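Local structure of CRISPR system Cmr subunit Cmr6 (Pyrococcus furiosus, 4W8V) at residues A54-T63 and L221-V231. The protein is an RNA-binding subunit that, with Cmr1, caps the type III-B Cmr ribonucleoprotein complex of CRISPR antiviral defence, represented here by a fragment lacking the N-terminal part. Numbering follows the deposited sequence.
Sequences AIKGVTRHLT and LVKLALRDLGV
L62 reaches from helix 52-68 to meet L221, L224 and A225 of helix 212-228, and L229 just beyond its end. Its CB lies 3.7 Å from L229 CD1. CG stands anti to the backbone N (chi1 172°), and chi2, 58°, then splits the two methyls. CD1 stays near that same L229 methyl, and CD2 goes among L221, L224 and A225. There CD2 is 3.7 Å from L224 CG and 4.0 Å from A225 CB, and it also lies close to the L221 carbonyl oxygen. L109 of helix 108-116 packs on L62 as well.

The two segment axes cross at 91°, 8.8 Å apart. A225 and T59 mark the crossing, where the small alanine lets the backbones come near. T59 OG1 gives a hydrogen bond of 2.8 Å to I55 O, which also accepts from T59 N on the opposite face of the carbonyl plane. This ties the hydroxyl back to its own helix, although V222 CG2 and A225 CB lie against it. T59 CG2 points instead at L221 CB, 3.6 Å away. The I55 and V222 side chains cross at about a right angle, with I55 CG2 against both V222 methyls, and both residues rest on F144 of strand 143-149.

V58 packs against A225 and the residues that follow the second helix. CG2 touches L229 CB and comes within 3.4 Å of G230 O. CG1 meets V231 CG1 at 3.9 Å. G230 has positive phi and turns the chain out of the helix, toward the backbone pairing of V231 with G240.

No hydrogen bond or salt bridge links the two segments. Their association in the RAMP-superfamily core therefore rests on shape and apolar burial.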
ATOM      1  N   ALA A  54       3.242  -3.085   4.456  1.00 55.41           N
ATOM      2  CA  ALA A  54       2.993  -1.710   4.040  1.00 59.79           C
ATOM      3  C   ALA A  54       2.434  -1.648   2.614  1.00 58.84           C
ATOM      4  O   ALA A  54       1.563  -0.834   2.329  1.00 59.06           O
ATOM      5  CB  ALA A  54       4.253  -0.875   4.149  1.00 49.08           C
ATOM      6  N   ILE A  55       2.928  -2.507   1.725  1.00 52.28           N
ATOM      7  CA  ILE A  55       2.392  -2.572   0.368  1.00 54.22           C
ATOM      8  C   ILE A  55       0.932  -3.020   0.417  1.00 55.63           C
ATOM      9  O   ILE A  55       0.073  -2.437  -0.249  1.00 61.11           O
ATOM     10  CB  ILE A  55       3.226  -3.512  -0.521  1.00 58.82           C
ATOM     11  CG1 ILE A  55       4.592  -2.871  -0.769  1.00 64.45           C
ATOM     12  CG2 ILE A  55       2.518  -3.782  -1.863  1.00 48.53           C
ATOM     13  CD1 ILE A  55       5.385  -3.514  -1.854  1.00 71.08           C
ATOM     14  N   LYS A  56       0.645  -4.010   1.260  1.00 57.00           N
ATOM     15  CA  LYS A  56      -0.724  -4.474   1.469  1.00 54.40           C
ATOM     16  C   LYS A  56      -1.642  -3.388   2.036  1.00 59.15           C
ATOM     17  O   LYS A  56      -2.766  -3.226   1.584  1.00 66.03           O
ATOM     18  CB  LYS A  56      -0.719  -5.671   2.414  1.00 55.11           C
ATOM     19  CG  LYS A  56      -2.044  -6.384   2.509  1.00 56.82           C
ATOM     20  CD  LYS A  56      -1.979  -7.547   3.473  1.00 60.65           C
ATOM     21  CE  LYS A  56      -3.151  -8.478   3.233  1.00 69.48           C
ATOM     22  NZ  LYS A  56      -3.270  -9.565   4.237  1.00 76.34           N
ATOM     23  N   GLY A  57      -1.160  -2.665   3.042  1.00 55.76           N
ATOM     24  CA  GLY A  57      -1.918  -1.595   3.663  1.00 45.84           C
ATOM     25  C   GLY A  57      -2.337  -0.485   2.722  1.00 55.06           C
ATOM     26  O   GLY A  57      -3.524  -0.160   2.618  1.00 55.41           O
ATOM     27  N   VAL A  58      -1.369   0.111   2.036  1.00 53.49           N
ATOM     28  CA  VAL A  58      -1.681   1.152   1.067  1.00 59.10           C
ATOM     29  C   VAL A  58      -2.619   0.640  -0.051  1.00 56.81           C
ATOM     30  O   VAL A  58      -3.476   1.380  -0.525  1.00 56.25           O
ATOM     31  CB  VAL A  58      -0.397   1.746   0.456  1.00 62.51           C
ATOM     32  CG1 VAL A  58       0.348   0.702  -0.395  1.00 67.23           C
ATOM     33  CG2 VAL A  58      -0.717   2.997  -0.365  1.00 62.43           C
ATOM     34  N   THR A  59      -2.481  -0.626  -0.451  1.00 51.17           N
ATOM     35  CA  THR A  59      -3.346  -1.203  -1.485  1.00 58.27           C
ATOM     36  C   THR A  59      -4.757  -1.475  -0.956  1.00 55.10           C
ATOM     37  O   THR A  59      -5.721  -1.242  -1.662  1.00 61.53           O
ATOM     38  CB  THR A  59      -2.753  -2.517  -2.063  1.00 53.54           C
ATOM     39  OG1 THR A  59      -1.458  -2.261  -2.592  1.00 54.14           O
ATOM     40  CG2 THR A  59      -3.611  -3.052  -3.183  1.00 58.54           C
ATOM     41  N   ARG A  60      -4.862  -2.001   0.263  1.00 55.38           N
ATOM     42  CA  ARG A  60      -6.115  -2.031   1.020  1.00 68.24           C
ATOM     43  C   ARG A  60      -6.802  -0.659   1.020  1.00 59.19           C
ATOM     44  O   ARG A  60      -7.978  -0.524   0.704  1.00 60.09           O
ATOM     45  CB  ARG A  60      -5.878  -2.396   2.494  1.00 64.97           C
ATOM     46  CG  ARG A  60      -5.750  -3.839   2.901  1.00 69.93           C
ATOM     47  CD  ARG A  60      -5.784  -3.845   4.439  1.00 68.05           C
ATOM     48  NE  ARG A  60      -5.322  -5.082   5.060  1.00 78.60           N
ATOM     49  CZ  ARG A  60      -6.115  -6.094   5.392  1.00 78.17           C
ATOM     50  NH1 ARG A  60      -7.410  -6.028   5.136  1.00 76.32           N
ATOM     51  NH2 ARG A  60      -5.611  -7.179   5.959  1.00 95.27           N
ATOM     52  N   HIS A  61      -6.035   0.341   1.433  1.00 50.00           N
ATOM     53  CA  HIS A  61      -6.512   1.701   1.603  1.00 52.08           C
ATOM     54  C   HIS A  61      -7.114   2.235   0.330  1.00 52.82           C
ATOM     55  O   HIS A  61      -8.189   2.840   0.341  1.00 61.11           O
ATOM     56  CB  HIS A  61      -5.366   2.605   2.055  1.00 48.34           C
ATOM     57  CG  HIS A  61      -5.764   4.027   2.294  1.00 56.96           C
ATOM     58  ND1 HIS A  61      -5.899   4.944   1.272  1.00 66.04           N
ATOM     59  CD2 HIS A  61      -6.014   4.707   3.441  1.00 55.90           C
ATOM     60  CE1 HIS A  61      -6.241   6.118   1.777  1.00 65.97           C
ATOM     61  NE2 HIS A  61      -6.313   6.002   3.085  1.00 57.33           N
ATOM     62  N   LEU A  62      -6.411   2.002  -0.769  1.00 58.39           N
ATOM     63  CA  LEU A  62      -6.873   2.386  -2.092  1.00 54.66           C
ATOM     64  C   LEU A  62      -8.276   1.862  -2.349  1.00 60.65           C
ATOM     65  O   LEU A  62      -9.155   2.611  -2.794  1.00 63.18           O
ATOM     66  CB  LEU A  62      -5.911   1.861  -3.160  1.00 52.87           C
ATOM     67  CG  LEU A  62      -6.324   2.007  -4.624  1.00 57.71           C
ATOM     68  CD1 LEU A  62      -6.574   3.448  -4.992  1.00 55.36           C
ATOM     69  CD2 LEU A  62      -5.248   1.417  -5.526  1.00 75.54           C
ATOM     70  N   THR A  63      -8.490   0.582  -2.048  1.00 59.99           N
ATOM     71  CA  THR A  63      -9.764  -0.050  -2.371  1.00 62.31           C
ATOM     72  C   THR A  63     -10.898   0.413  -1.459  1.00 63.15           C
ATOM     73  O   THR A  63     -12.056   0.389  -1.864  1.00 67.28           O
ATOM     74  CB  THR A  63      -9.670  -1.588  -2.309  1.00 56.59           C
ATOM     75  OG1 THR A  63      -9.599  -2.011  -0.947  1.00 64.59           O
ATOM     76  CG2 THR A  63      -8.428  -2.073  -3.058  1.00 62.86           C
ATOM     77  N   LEU A 221      -3.463  -3.504  -8.647  1.00 61.15           N
ATOM     78  CA  LEU A 221      -3.817  -2.613  -7.570  1.00 65.72           C
ATOM     79  C   LEU A 221      -2.554  -2.074  -6.899  1.00 59.27           C
ATOM     80  O   LEU A 221      -2.480  -0.901  -6.565  1.00 55.95           O
ATOM     81  CB  LEU A 221      -4.726  -3.329  -6.565  1.00 73.84           C
ATOM     82  CG  LEU A 221      -6.157  -3.568  -7.054  1.00 72.45           C
ATOM     83  CD1 LEU A 221      -6.949  -4.335  -6.022  1.00 66.90           C
ATOM     84  CD2 LEU A 221      -6.840  -2.238  -7.392  1.00 69.25           C
ATOM     85  N   VAL A 222      -1.546  -2.921  -6.737  1.00 58.50           N
ATOM     86  CA  VAL A 222      -0.312  -2.513  -6.070  1.00 53.48           C
ATOM     87  C   VAL A 222       0.415  -1.444  -6.884  1.00 65.75           C
ATOM     88  O   VAL A 222       0.900  -0.441  -6.335  1.00 62.33           O
ATOM     89  CB  VAL A 222       0.595  -3.735  -5.839  1.00 56.55           C
ATOM     90  CG1 VAL A 222       2.043  -3.325  -5.579  1.00 53.48           C
ATOM     91  CG2 VAL A 222       0.046  -4.581  -4.703  1.00 54.38           C
ATOM     92  N   LYS A 223       0.468  -1.665  -8.200  1.00 65.63           N
ATOM     93  CA  LYS A 223       0.959  -0.686  -9.152  1.00 60.30           C
ATOM     94  C   LYS A 223       0.266   0.642  -8.951  1.00 63.21           C
ATOM     95  O   LYS A 223       0.903   1.688  -8.812  1.00 54.97           O
ATOM     96  CB  LYS A 223       0.712  -1.154 -10.596  1.00 72.30           C
ATOM     97  CG  LYS A 223       1.914  -1.715 -11.334  1.00 89.58           C
ATOM     98  CD  LYS A 223       1.544  -2.166 -12.757  1.00 93.18           C
ATOM     99  CE  LYS A 223       1.458  -0.985 -13.719  1.00 90.92           C
ATOM    100  NZ  LYS A 223       2.798  -0.390 -13.993  1.00 91.61           N
ATOM    101  N   LEU A 224      -1.058   0.585  -9.008  1.00 57.50           N
ATOM    102  CA  LEU A 224      -1.898   1.757  -8.873  1.00 68.28           C
ATOM    103  C   LEU A 224      -1.580   2.484  -7.570  1.00 57.46           C
ATOM    104  O   LEU A 224      -1.401   3.698  -7.540  1.00 64.43           O
ATOM    105  CB  LEU A 224      -3.368   1.334  -8.931  1.00 69.79           C
ATOM    106  CG  LEU A 224      -4.486   2.366  -8.978  1.00 74.60           C
ATOM    107  CD1 LEU A 224      -4.197   3.443 -10.013  1.00 76.25           C
ATOM    108  CD2 LEU A 224      -5.775   1.633  -9.294  1.00 72.35           C
ATOM    109  N   ALA A 225      -1.467   1.726  -6.492  1.00 57.59           N
ATOM    110  CA  ALA A 225      -1.264   2.314  -5.168  1.00 52.11           C
ATOM    111  C   ALA A 225       0.136   2.933  -4.995  1.00 55.58           C
ATOM    112  O   ALA A 225       0.289   3.960  -4.334  1.00 60.91           O
ATOM    113  CB  ALA A 225      -1.536   1.251  -4.091  1.00 45.01           C
ATOM    114  N   LEU A 226       1.153   2.343  -5.619  1.00 59.62           N
ATOM    115  CA  LEU A 226       2.525   2.859  -5.486  1.00 51.94           C
ATOM    116  C   LEU A 226       2.741   4.130  -6.296  1.00 53.65           C
ATOM    117  O   LEU A 226       3.557   4.973  -5.937  1.00 62.38           O
ATOM    118  CB  LEU A 226       3.553   1.805  -5.914  1.00 49.84           C
ATOM    119  CG  LEU A 226       3.602   0.480  -5.133  1.00 61.64           C
ATOM    120  CD1 LEU A 226       4.704  -0.455  -5.704  1.00 62.04           C
ATOM    121  CD2 LEU A 226       3.792   0.678  -3.640  1.00 60.76           C
ATOM    122  N   ARG A 227       2.028   4.259  -7.404  1.00 54.03           N
ATOM    123  CA  ARG A 227       2.149   5.436  -8.250  1.00 54.42           C
ATOM    124  C   ARG A 227       1.377   6.608  -7.658  1.00 60.72           C
ATOM    125  O   ARG A 227       1.903   7.704  -7.556  1.00 70.40           O
ATOM    126  CB  ARG A 227       1.631   5.118  -9.650  1.00 70.97           C
ATOM    127  CG  ARG A 227       1.874   6.181 -10.699  1.00 79.35           C
ATOM    128  CD  ARG A 227       1.194   5.775 -12.003  1.00 82.18           C
ATOM    129  NE  ARG A 227      -0.257   5.754 -11.860  1.00 87.52           N
ATOM    130  CZ  ARG A 227      -1.072   4.923 -12.503  1.00 89.97           C
ATOM    131  NH1 ARG A 227      -0.584   4.022 -13.338  1.00 88.96           N
ATOM    132  NH2 ARG A 227      -2.382   4.994 -12.307  1.00 91.18           N
ATOM    133  N   ASP A 228       0.141   6.364  -7.228  1.00 58.89           N
ATOM    134  CA  ASP A 228      -0.751   7.464  -6.862  1.00 67.78           C
ATOM    135  C   ASP A 228      -0.890   7.746  -5.355  1.00 62.44           C
ATOM    136  O   ASP A 228      -1.237   8.856  -4.978  1.00 73.14           O
ATOM    137  CB  ASP A 228      -2.137   7.227  -7.480  1.00 74.16           C
ATOM    138  CG  ASP A 228      -2.109   7.275  -9.015  1.00 80.23           C
ATOM    139  OD1 ASP A 228      -1.098   7.742  -9.587  1.00 80.07           O
ATOM    140  OD2 ASP A 228      -3.097   6.860  -9.653  1.00 84.42           O
ATOM    141  N   LEU A 229      -0.600   6.778  -4.492  1.00 56.23           N
ATOM    142  CA  LEU A 229      -0.707   7.006  -3.046  1.00 57.80           C
ATOM    143  C   LEU A 229       0.661   7.057  -2.357  1.00 60.91           C
ATOM    144  O   LEU A 229       0.927   7.934  -1.550  1.00 54.27           O
ATOM    145  CB  LEU A 229      -1.576   5.926  -2.403  1.00 48.92           C
ATOM    146  CG  LEU A 229      -3.003   5.894  -2.965  1.00 61.50           C
ATOM    147  CD1 LEU A 229      -3.865   4.840  -2.288  1.00 66.40           C
ATOM    148  CD2 LEU A 229      -3.642   7.256  -2.820  1.00 59.09           C
ATOM    149  N   GLY A 230       1.535   6.111  -2.681  1.00 60.24           N
ATOM    150  CA  GLY A 230       2.865   6.129  -2.108  1.00 57.62           C
ATOM    151  C   GLY A 230       3.027   5.245  -0.886  1.00 66.39           C
ATOM    152  O   GLY A 230       2.050   4.918  -0.199  1.00 61.28           O
ATOM    153  N   VAL A 231       4.272   4.852  -0.624  1.00 61.14           N
ATOM    154  CA  VAL A 231       4.619   4.111   0.581  1.00 54.13           C
ATOM    155  C   VAL A 231       5.671   4.877   1.360  1.00 56.15           C
ATOM    156  O   VAL A 231       6.233   5.867   0.872  1.00 50.23           O
ATOM    157  CB  VAL A 231       5.168   2.707   0.261  1.00 54.45           C
ATOM    158  CG1 VAL A 231       4.041   1.724  -0.021  1.00 49.23           C
ATOM    159  CG2 VAL A 231       6.155   2.789  -0.903  1.00 50.03           C
TER